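Local coordinates for protein enoyl-CoA hydratase/isomerase (Mycobacterium avium, PDB 3P5M) that probably acts on acyl-coenzyme A thioesters as a crotonase-type enzyme of the enoyl-CoA hydratase/isomerase family, at residues 104-107 with 108-111; 146-150 with 151-155; 166-170 with 171-175; 181-184 with 185-189. All coordinates share one frame; numbering follows the deposited sequence.

Contact 1: 104-107 with 108-111; sequences VGFG and CSLA
The carbonyl of G105 turns into the opening turn of helix 106-113, where C108 N is hydrogen-bonded to G105 O at 3.0 Å with the donor standing 53° out of the carbonyl plane, and S109 N adds a weak, longer bond to the same oxygen. G105 is the N-cap, and its positive phi of 61° is a conformation that suits glycine. One turn further on, L110 N donates to F106 O at 2.8 Å, while A111 N reaches G107 O only weakly. In the crotonase fold the start of the corresponding helix supplies a peptide N-H to the oxyanion hole that polarises the thioester carbonyl, and this turn probably does the same. Among the side chains, F106 has its CG anti to the backbone N (chi1 178°), which swings the ring along the helix flank to L110. Its CE2 lies 4.0 Å from L110 CB and equally far from L110 CD2, with the leucine slanting past the ring. The other side of the ring's rim brings F106 CD1 to 3.9 Å from S109 CB. S109 OG is hydrogen-bonded to D137 O. F106 and L110 both also pack on helices 32-47 and 74-90.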
# COMPACT_ATOMS: atom_id res chain seq x y z
N VAL B 104 -15.37 6.00 20.06
CA VAL B 104 -16.61 6.22 19.34
C VAL B 104 -17.21 7.56 19.77
O VAL B 104 -17.21 7.90 20.96
CB VAL B 104 -17.66 5.09 19.68
CG1 VAL B 104 -18.99 5.31 18.98
CG2 VAL B 104 -17.09 3.70 19.34
N GLY B 105 -17.75 8.28 18.79
CA GLY B 105 -18.37 9.57 19.08
C GLY B 105 -17.35 10.51 19.67
O GLY B 105 -16.26 10.65 19.12
N PHE B 106 -17.68 11.13 20.80
CA PHE B 106 -16.69 11.94 21.54
C PHE B 106 -15.40 11.18 21.93
O PHE B 106 -14.36 11.80 22.13
CB PHE B 106 -17.27 12.58 22.81
CG PHE B 106 -16.25 13.38 23.58
CD1 PHE B 106 -15.84 14.63 23.11
CD2 PHE B 106 -15.62 12.84 24.69
CE1 PHE B 106 -14.87 15.34 23.77
CE2 PHE B 106 -14.65 13.57 25.36
CZ PHE B 106 -14.28 14.82 24.90
N GLY B 107 -15.47 9.86 22.08
CA GLY B 107 -14.25 9.05 22.31
C GLY B 107 -13.23 9.18 21.18
O GLY B 107 -12.02 9.11 21.41
N CYS B 108 -13.73 9.34 19.97
CA CYS B 108 -12.86 9.61 18.84
C CYS B 108 -12.27 11.02 18.95
O CYS B 108 -11.04 11.22 18.88
CB CYS B 108 -13.63 9.41 17.51
SG CYS B 108 -12.60 9.61 16.03
N SER B 109 -13.14 12.01 19.12
CA SER B 109 -12.70 13.39 19.29
C SER B 109 -11.59 13.48 20.36
O SER B 109 -10.57 14.15 20.14
CB SER B 109 -13.89 14.24 19.72
OG SER B 109 -15.00 14.06 18.85
N LEU B 110 -11.79 12.79 21.50
CA LEU B 110 -10.87 12.80 22.64
C LEU B 110 -9.45 12.30 22.27
O LEU B 110 -8.42 12.96 22.58
CB LEU B 110 -11.44 11.90 23.74
CG LEU B 110 -10.77 11.75 25.10
CD1 LEU B 110 -10.65 13.09 25.77
CD2 LEU B 110 -11.71 10.87 25.92
N ALA B 111 -9.40 11.11 21.68
CA ALA B 111 -8.14 10.49 21.27
C ALA B 111 -7.45 11.45 20.29
O ALA B 111 -6.27 11.75 20.43
CB ALA B 111 -8.41 9.16 20.60

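Contact 2: 146-150 with 151-155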
# COMPACT_ATOMS: atom_id res chain seq x y z
N LEU B 146 -7.92 18.14 9.20
CA LEU B 146 -6.48 18.42 9.24
C LEU B 146 -5.70 17.14 9.56
O LEU B 146 -4.49 17.18 9.72
CB LEU B 146 -6.17 19.56 10.26
CG LEU B 146 -6.42 21.00 9.76
CD1 LEU B 146 -5.45 21.33 8.64
CD2 LEU B 146 -7.87 21.22 9.27
N LEU B 147 -6.40 16.02 9.69
CA LEU B 147 -5.73 14.73 9.90
C LEU B 147 -5.80 13.87 8.64
O LEU B 147 -4.76 13.35 8.19
CB LEU B 147 -6.36 13.99 11.10
CG LEU B 147 -6.16 14.68 12.45
CD1 LEU B 147 -6.88 13.95 13.57
CD2 LEU B 147 -4.68 14.80 12.77
N ILE B 148 -7.01 13.76 8.07
CA ILE B 148 -7.34 12.82 6.99
C ILE B 148 -7.96 13.50 5.74
O ILE B 148 -8.30 12.81 4.78
CB ILE B 148 -8.30 11.69 7.49
CG1 ILE B 148 -9.67 12.28 7.89
CG2 ILE B 148 -7.71 10.88 8.68
CD1 ILE B 148 -10.70 11.21 8.30
N GLY B 149 -8.12 14.82 5.75
CA GLY B 149 -8.74 15.52 4.62
C GLY B 149 -10.27 15.50 4.72
O GLY B 149 -10.88 14.72 5.49
N ARG B 150 -10.89 16.42 4.00
CA ARG B 150 -12.36 16.59 4.09
C ARG B 150 -13.18 15.40 3.57
O ARG B 150 -14.26 15.12 4.10
CB ARG B 150 -12.75 17.89 3.37
CG ARG B 150 -14.22 18.17 3.26
CD ARG B 150 -14.41 19.58 2.69
NE ARG B 150 -15.65 19.62 1.93
CZ ARG B 150 -15.70 19.53 0.60
NH1 ARG B 150 -16.88 19.54 0.01
NH2 ARG B 150 -14.58 19.46 -0.13
N ALA B 151 -12.70 14.69 2.54
CA ALA B 151 -13.52 13.62 1.94
C ALA B 151 -13.67 12.44 2.87
O ALA B 151 -14.77 11.87 3.01
CB ALA B 151 -12.97 13.17 0.58
N ARG B 152 -12.57 12.05 3.52
CA ARG B 152 -12.61 10.90 4.40
C ARG B 152 -13.37 11.27 5.68
O ARG B 152 -14.01 10.42 6.27
CB ARG B 152 -11.19 10.39 4.71
CG ARG B 152 -10.50 9.60 3.56
CD ARG B 152 -9.06 9.38 3.98
NE ARG B 152 -8.27 8.59 3.04
CZ ARG B 152 -6.97 8.77 2.82
NH1 ARG B 152 -6.37 7.99 1.97
NH2 ARG B 152 -6.30 9.75 3.41
N THR B 153 -13.32 12.55 6.08
CA THR B 153 -14.16 13.06 7.18
C THR B 153 -15.66 12.99 6.91
O THR B 153 -16.38 12.48 7.74
CB THR B 153 -13.79 14.49 7.61
OG1 THR B 153 -12.38 14.58 7.87
CG2 THR B 153 -14.55 14.88 8.90
N SER B 154 -16.11 13.53 5.77
CA SER B 154 -17.52 13.46 5.36
C SER B 154 -18.01 12.04 5.38
O SER B 154 -19.10 11.78 5.86
CB SER B 154 -17.75 14.00 3.93
OG SER B 154 -17.10 15.23 3.75
N ARG B 155 -17.22 11.12 4.85
CA ARG B 155 -17.57 9.73 4.88
C ARG B 155 -17.73 9.22 6.33
O ARG B 155 -18.81 8.71 6.67
CB ARG B 155 -16.59 8.84 4.09
CG ARG B 155 -17.04 7.35 4.07
CD ARG B 155 -16.26 6.48 3.08
NE ARG B 155 -16.62 5.06 3.19
CZ ARG B 155 -16.32 4.14 2.28
NH1 ARG B 155 -15.67 4.50 1.18
NH2 ARG B 155 -16.68 2.85 2.45
O HOH W 1 -9.94 13.11 2.69
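I148 and R152 cross at a slant, the isoleucine's CD1 resting 3.7 Å from R152 CB, while its CG1 passes 3.6 Å from T153 OG1. This double approach depends on I148 holding CG1 between its own N and carbonyl carbon (chi1 65°), from where the extended branch reaches over the start of the next helix. R152 runs out straight from CG to NE alongside the I148 carbonyl, and that oxygen lies near the plane of the guanidinium, at its edge. A water joins the same two residues through their backbones, donating to I148 O at 2.7 Å and accepting from R152 N at 3.0 Å. T153 turns its hydroxyl back to the N-cap residue: T153 OG1 donates to G149 O at 2.8 Å, tilted 34° from the carbonyl plane, and T153 N adds a weak bond to that oxygen. Beyond it, S154 N donates to R150 O at 3.0 Å, nearly straight. G149, with positive phi, joins the end of helix 145-148 to the start of helix 150-159. R150 carries its guanidinium to the carbonyl of L112, and more weakly to that of A113, of a second subunit, and I148 packs on M173, just beyond helix 165-171 of its own chain.

Contact 3: 166-170 with 171-175; sequences ATAFE and WGMIS
W171 turns its indole back along the helix (chi1 -75°, CG anti to its carbonyl carbon), and T167, with CG2 anti to the backbone N, points its methyl the same way, so the two side chains run side by side. T167 CG2 then sits over one face of the indole, 3.7 Å from the centroid of the five-membered ring and 3.4 Å from W171 CE2, a CH-pi contact offset toward the rim. The backbones add a bond from W171 N to T167 O at 3.0 Å. Immediately afterwards the helix ends in a Schellman motif: G172 adopts positive phi, M173 N donates to A168 O at 2.9 Å, and G172 N donates to F169 O at 3.1 Å from well above the carbonyl plane. A water bridges F169 O and I174 O, tying the departing loop to the last turn. Inside, A168 CB meets M173 SD at 3.8 Å and I174 CG1 at 3.9 Å. The edge of the F169 ring faces S175 O, with CE1 3.6 Å away. The guanidinium of R152 makes a cation-pi contact with W171 from the face opposite T167, which implies an indole sandwiched between a methyl and a cation, its pi cloud probably drawn toward the positive charge.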
# COMPACT_ATOMS: atom_id res chain seq x y z
N ALA B 166 -5.49 0.14 11.74
CA ALA B 166 -4.59 0.06 10.57
C ALA B 166 -4.92 1.14 9.52
O ALA B 166 -4.04 1.82 9.05
CB ALA B 166 -4.69 -1.33 9.92
N THR B 167 -6.21 1.26 9.18
CA THR B 167 -6.69 2.26 8.23
C THR B 167 -6.47 3.69 8.74
O THR B 167 -5.98 4.52 7.98
CB THR B 167 -8.17 2.03 7.94
OG1 THR B 167 -8.32 0.71 7.44
CG2 THR B 167 -8.73 3.04 6.91
N ALA B 168 -6.78 3.94 10.02
CA ALA B 168 -6.54 5.23 10.65
C ALA B 168 -5.08 5.60 10.52
O ALA B 168 -4.77 6.73 10.16
CB ALA B 168 -6.97 5.25 12.13
N PHE B 169 -4.19 4.66 10.82
CA PHE B 169 -2.76 4.94 10.61
C PHE B 169 -2.34 5.31 9.16
O PHE B 169 -1.52 6.25 8.94
CB PHE B 169 -1.93 3.76 11.09
CG PHE B 169 -0.46 3.97 10.97
CD1 PHE B 169 0.20 4.81 11.88
CD2 PHE B 169 0.27 3.33 9.96
CE1 PHE B 169 1.58 5.00 11.78
CE2 PHE B 169 1.65 3.52 9.85
CZ PHE B 169 2.31 4.36 10.77
N GLU B 170 -2.86 4.56 8.18
CA GLU B 170 -2.52 4.79 6.77
C GLU B 170 -2.96 6.19 6.30
O GLU B 170 -2.28 6.84 5.48
CB GLU B 170 -3.21 3.77 5.88
CG GLU B 170 -2.74 2.37 6.00
CD GLU B 170 -3.66 1.38 5.27
OE1 GLU B 170 -4.43 1.81 4.37
OE2 GLU B 170 -3.61 0.17 5.60
N TRP B 171 -4.13 6.59 6.81
CA TRP B 171 -4.76 7.86 6.52
C TRP B 171 -4.07 9.02 7.18
O TRP B 171 -4.34 10.14 6.82
CB TRP B 171 -6.21 7.82 7.04
CG TRP B 171 -7.16 7.00 6.21
CD1 TRP B 171 -6.85 6.16 5.14
CD2 TRP B 171 -8.57 6.91 6.40
NE1 TRP B 171 -8.01 5.61 4.64
CE2 TRP B 171 -9.07 6.05 5.39
CE3 TRP B 171 -9.47 7.51 7.30
CZ2 TRP B 171 -10.45 5.74 5.28
CZ3 TRP B 171 -10.82 7.20 7.17
CH2 TRP B 171 -11.29 6.33 6.16
N GLY B 172 -3.25 8.76 8.21
CA GLY B 172 -2.61 9.86 8.99
C GLY B 172 -3.50 10.44 10.07
O GLY B 172 -3.26 11.57 10.57
N MET B 173 -4.53 9.64 10.48
CA MET B 173 -5.41 10.05 11.57
C MET B 173 -4.70 10.03 12.90
O MET B 173 -4.95 10.85 13.76
CB MET B 173 -6.63 9.10 11.68
CG MET B 173 -7.78 9.62 12.56
SD MET B 173 -9.06 8.36 13.00
CE MET B 173 -9.77 8.19 11.36
N ILE B 174 -3.83 9.04 13.07
CA ILE B 174 -3.18 8.76 14.34
C ILE B 174 -1.68 8.66 14.12
O ILE B 174 -1.24 8.23 13.04
CB ILE B 174 -3.77 7.46 15.01
CG1 ILE B 174 -3.74 6.27 14.04
CG2 ILE B 174 -5.22 7.75 15.49
CD1 ILE B 174 -4.01 4.90 14.72
N SER B 175 -0.89 9.00 15.13
CA SER B 175 0.56 9.01 14.98
C SER B 175 1.21 7.61 15.02
O SER B 175 2.19 7.39 14.34
CB SER B 175 1.19 9.90 16.04
OG SER B 175 0.92 9.35 17.32
O HOH W 2 -0.35 8.16 10.52

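Contact 4: 181-184 with 185-189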
# COMPACT_ATOMS: atom_id res chain seq x y z
N ASP B 181 1.13 -8.73 19.85
CA ASP B 181 0.91 -8.51 21.26
C ASP B 181 1.71 -7.30 21.77
O ASP B 181 1.97 -7.21 22.96
CB ASP B 181 1.26 -9.76 22.08
CG ASP B 181 2.72 -10.25 21.87
OD1 ASP B 181 3.14 -11.12 22.66
OD2 ASP B 181 3.44 -9.82 20.94
N GLU B 182 2.07 -6.39 20.86
CA GLU B 182 3.06 -5.35 21.17
C GLU B 182 2.54 -4.00 21.68
O GLU B 182 3.34 -3.08 21.94
CB GLU B 182 3.95 -5.12 19.97
CG GLU B 182 5.02 -6.19 19.82
CD GLU B 182 5.84 -6.04 18.53
OE1 GLU B 182 5.67 -5.03 17.80
OE2 GLU B 182 6.67 -6.92 18.27
N TYR B 183 1.22 -3.88 21.82
CA TYR B 183 0.59 -2.60 22.10
C TYR B 183 1.13 -1.95 23.39
O TYR B 183 1.54 -0.77 23.38
CB TYR B 183 -0.94 -2.77 22.16
CG TYR B 183 -1.65 -1.60 22.84
CD1 TYR B 183 -1.67 -0.33 22.26
CD2 TYR B 183 -2.30 -1.78 24.06
CE1 TYR B 183 -2.33 0.75 22.89
CE2 TYR B 183 -2.96 -0.72 24.70
CZ TYR B 183 -2.97 0.54 24.11
OH TYR B 183 -3.62 1.59 24.75
N GLU B 184 1.10 -2.72 24.48
CA GLU B 184 1.48 -2.25 25.80
C GLU B 184 2.95 -1.82 25.82
O GLU B 184 3.29 -0.76 26.36
CB GLU B 184 1.22 -3.34 26.89
CG GLU B 184 -0.25 -3.49 27.30
CD GLU B 184 -1.06 -4.37 26.31
OE1 GLU B 184 -0.50 -4.85 25.29
OE2 GLU B 184 -2.28 -4.57 26.56
N SER B 185 3.80 -2.65 25.21
CA SER B 185 5.23 -2.42 25.21
C SER B 185 5.58 -1.18 24.39
O SER B 185 6.42 -0.37 24.81
CB SER B 185 5.98 -3.63 24.67
OG SER B 185 7.29 -3.27 24.30
N VAL B 186 4.91 -1.03 23.25
CA VAL B 186 5.11 0.15 22.39
C VAL B 186 4.63 1.43 23.09
O VAL B 186 5.37 2.39 23.16
CB VAL B 186 4.51 -0.00 20.98
CG1 VAL B 186 4.59 1.30 20.21
CG2 VAL B 186 5.30 -1.05 20.22
N LEU B 187 3.45 1.38 23.67
CA LEU B 187 2.92 2.43 24.48
C LEU B 187 3.92 2.86 25.57
O LEU B 187 4.23 4.05 25.71
CB LEU B 187 1.56 2.02 25.07
CG LEU B 187 0.85 3.13 25.87
CD1 LEU B 187 0.60 4.36 25.02
CD2 LEU B 187 -0.44 2.67 26.55
N THR B 188 4.46 1.86 26.29
CA THR B 188 5.48 2.10 27.33
C THR B 188 6.70 2.79 26.71
O THR B 188 7.20 3.78 27.26
CB THR B 188 5.93 0.79 28.05
OG1 THR B 188 4.79 0.18 28.65
CG2 THR B 188 6.98 1.08 29.11
N ASP B 189 7.17 2.27 25.57
CA ASP B 189 8.34 2.85 24.92
C ASP B 189 8.12 4.31 24.60
O ASP B 189 8.94 5.13 24.95
CB ASP B 189 8.70 2.11 23.65
CG ASP B 189 9.33 0.74 23.90
OD1 ASP B 189 9.56 0.35 25.06
OD2 ASP B 189 9.59 0.02 22.91
O HOH W 3 3.26 -5.59 24.63
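The Y183 ring meets L187 through one methyl, L187 CD2, which lies 4.1 Å from Y183 CZ and 3.8 Å from Y183 OH and approaches at a slant, neither squarely over the ring nor in its plane. The ring's edge is occupied by a neighbour in sequence: the carboxylate oxygen E184 OE2 lies in the ring plane, 3.7 Å from Y183 CD2. The bend of E184 at chi2 (82°) folds the carboxylate back to that position. Y183 and L187 both send CG anti to their backbone N, the tyrosine at chi1 163°, which aligns the two side chains on one flank of helix 183-195, pointing the same way. Between their backbones, L187 N donates to Y183 O at 2.9 Å.

On another side of the turn, V186 N donates to E182 O at 2.9 Å, and V186 CG2 leans on the same oxygen at 3.3 Å. The E184 carbonyl takes two bonds from T188, whose OG1 and N, each 2.9 Å from E184 O, come from opposite faces of the carbonyl plane. OG1 can reach it because it is held beside the threonine's own backbone N. Ahead of the helix, a water accepts from S185 N and donates to D181 O, extending the first turn by one step, while the D181 carboxylate forms a salt bridge with K162 of a neighbouring subunit. Y183 also packs on H100, A120 and T178, whereas E184, S185 and T188 are exposed; this split is that of an amphipathic surface helix, here at its N-terminal turn.

Overall arrangement
The four contacts follow one another along the chain in the order 1, 2, 3, 4, all within the crotonase-type fold. Contact 1, on helix 106-113, lies nearest the chain's centre; the centres of contacts 2 and 3 each lie about 15 Å from that of contact 1. These two touch, their centres about 12 Å apart, so the helix junction at 149 and the helix end at 172 form one unit. Both also face other subunits, R155 of one chain bonding S175 O of another. Contact 4 stands apart on helix 183-195, about 28 Å from contact 2 between centres, beyond the edge strand 176-177. Contact 1 thus belongs to the core, while contacts 2 to 4 all meet neighbouring subunits, contact 4 on a largely exposed helix.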